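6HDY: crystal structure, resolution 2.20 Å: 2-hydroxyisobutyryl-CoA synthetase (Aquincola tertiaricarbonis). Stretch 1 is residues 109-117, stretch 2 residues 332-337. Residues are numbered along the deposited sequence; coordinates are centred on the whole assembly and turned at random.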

# COMPACT_ATOMS: atom_id res chain seq x y z
N PRO A 109 -5.56 21.19 8.05
CA PRO A 109 -4.56 20.53 7.21
C PRO A 109 -4.79 20.56 5.70
O PRO A 109 -3.83 20.38 4.95
CB PRO A 109 -4.59 19.09 7.73
CG PRO A 109 -6.01 18.87 8.20
CD PRO A 109 -6.60 20.24 8.50
N PHE A 110 -6.05 20.74 5.23
CA PHE A 110 -6.38 20.62 3.81
C PHE A 110 -6.53 21.91 3.00
O PHE A 110 -6.73 21.85 1.78
CB PHE A 110 -7.66 19.77 3.65
CG PHE A 110 -7.50 18.43 4.32
CD1 PHE A 110 -6.45 17.58 3.98
CD2 PHE A 110 -8.35 18.05 5.36
CE1 PHE A 110 -6.26 16.37 4.66
CE2 PHE A 110 -8.18 16.83 6.02
CZ PHE A 110 -7.15 15.98 5.64
N GLY A 111 -6.41 23.06 3.65
CA GLY A 111 -6.53 24.34 2.95
C GLY A 111 -7.94 24.88 2.88
O GLY A 111 -8.91 24.21 3.26
N ASP A 112 -8.06 26.10 2.36
CA ASP A 112 -9.36 26.73 2.27
C ASP A 112 -10.10 26.40 0.96
O ASP A 112 -11.10 27.05 0.64
CB ASP A 112 -9.28 28.23 2.53
CG ASP A 112 -10.07 28.59 3.76
OD1 ASP A 112 -10.62 27.66 4.42
OD2 ASP A 112 -10.17 29.80 4.07
N TYR A 113 -9.66 25.34 0.29
CA TYR A 113 -10.29 24.84 -0.93
C TYR A 113 -10.85 23.42 -0.71
O TYR A 113 -11.26 22.80 -1.68
CB TYR A 113 -9.31 24.91 -2.12
CG TYR A 113 -8.02 24.17 -1.89
CD1 TYR A 113 -6.98 24.75 -1.16
CD2 TYR A 113 -7.83 22.87 -2.37
CE1 TYR A 113 -5.81 24.06 -0.89
CE2 TYR A 113 -6.65 22.17 -2.13
CZ TYR A 113 -5.65 22.76 -1.36
OH TYR A 113 -4.46 22.13 -1.12
N VAL A 114 -10.90 22.93 0.55
CA VAL A 114 -11.39 21.59 0.87
C VAL A 114 -12.89 21.39 0.47
O VAL A 114 -13.24 20.34 -0.06
CB VAL A 114 -11.09 21.16 2.32
CG1 VAL A 114 -11.86 22.01 3.35
CG2 VAL A 114 -11.35 19.68 2.53
N CYS A 115 -13.75 22.40 0.75
CA CYS A 115 -15.17 22.56 0.42
C CYS A 115 -16.09 21.71 1.27
O CYS A 115 -17.08 22.21 1.76
CB CYS A 115 -15.45 22.34 -1.07
SG CYS A 115 -14.71 23.58 -2.15
N VAL A 116 -15.80 20.40 1.35
CA VAL A 116 -16.63 19.47 2.10
C VAL A 116 -16.40 19.64 3.60
O VAL A 116 -15.31 20.08 3.99
CB VAL A 116 -16.40 17.99 1.65
CG1 VAL A 116 -16.85 17.75 0.21
CG2 VAL A 116 -14.97 17.52 1.89
N PRO A 117 -17.37 19.27 4.47
CA PRO A 117 -17.08 19.33 5.91
C PRO A 117 -16.05 18.26 6.25
O PRO A 117 -15.91 17.28 5.52
CB PRO A 117 -18.43 19.00 6.57
CG PRO A 117 -19.45 19.06 5.47
CD PRO A 117 -18.72 18.71 4.22
N ARG A 332 -16.01 16.58 -8.76
CA ARG A 332 -15.41 16.54 -7.41
C ARG A 332 -15.93 17.63 -6.49
O ARG A 332 -15.99 18.79 -6.88
CB ARG A 332 -13.87 16.54 -7.46
CG ARG A 332 -13.28 15.17 -7.81
CD ARG A 332 -11.83 15.02 -7.46
NE ARG A 332 -11.54 15.18 -6.02
CZ ARG A 332 -10.32 15.10 -5.50
NH1 ARG A 332 -9.27 14.84 -6.27
NH2 ARG A 332 -10.14 15.26 -4.19
N THR A 333 -16.30 17.24 -5.27
CA THR A 333 -16.79 18.17 -4.25
C THR A 333 -15.72 18.48 -3.20
O THR A 333 -15.81 19.50 -2.53
CB THR A 333 -18.07 17.62 -3.60
OG1 THR A 333 -17.81 16.30 -3.11
CG2 THR A 333 -19.27 17.62 -4.55
N SER A 334 -14.71 17.60 -3.03
CA SER A 334 -13.63 17.77 -2.03
C SER A 334 -12.35 18.20 -2.74
O SER A 334 -11.96 17.57 -3.73
CB SER A 334 -13.40 16.48 -1.24
OG SER A 334 -12.64 15.53 -1.98
N GLN A 335 -11.69 19.29 -2.24
CA GLN A 335 -10.49 19.87 -2.86
C GLN A 335 -10.63 20.01 -4.38
O GLN A 335 -9.76 19.55 -5.11
CB GLN A 335 -9.21 19.12 -2.45
CG GLN A 335 -8.92 19.25 -0.93
CD GLN A 335 -7.61 18.58 -0.55
OE1 GLN A 335 -7.32 17.45 -0.93
NE2 GLN A 335 -6.79 19.27 0.24
N PRO A 336 -11.76 20.59 -4.92
CA PRO A 336 -11.88 20.68 -6.39
C PRO A 336 -10.84 21.63 -6.96
O PRO A 336 -10.59 22.69 -6.41
CB PRO A 336 -13.32 21.15 -6.62
CG PRO A 336 -13.68 21.89 -5.38
CD PRO A 336 -12.92 21.23 -4.25
N MET A 337 -10.19 21.20 -8.02
CA MET A 337 -9.17 21.98 -8.70
C MET A 337 -9.78 22.68 -9.90
O MET A 337 -10.34 22.02 -10.78
CB MET A 337 -8.00 21.09 -9.17
CG MET A 337 -7.15 20.49 -8.08
SD MET A 337 -6.32 21.59 -6.91
CE MET A 337 -5.89 22.86 -7.82

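Gln335 holds stretch 1 at two separate points, with its backbone and with its side chain. Gln335 N donates a hydrogen bond to Val114 O (2.9 Å). Gln335 NE2 donates another to Phe110 O (3.0 Å). Neither stretch forms a regular helix or strand here, so these are bonds between loops. The Gln335 side chain leaves the backbone sideways, and its m, t conformation extends it to bring the amide nearer stretch 1, beside Phe110 and Tyr113. A long side chain ending in an amide suits this buried place, since it can span the gap and still donate to a carbonyl.

Val114 O is shared: it also accepts from Val116 N (2.9 Å), closing a tight turn at Cys115, and Ser334 CA approaches it at 3.3 Å in a CA-H...O contact. A similar contact joins Gln335 CA to Tyr113 O (3.3 Å).

Val114 points its CB away, and its carbonyl O makes the close approach. Cys115 and Val116 point toward stretch 2. Cys115 SG packs on Pro336 CD (3.6 Å), an apolar contact. Val116 CG1 lies 3.4 Å from Thr333 O, and Val116 CG2 3.7 Å from Ser334 CB. At Gly111 a CB would jam against Phe110 O, which calls for glycine. The stretches bury 404 Å²; Gln335 is covered most, then Tyr113.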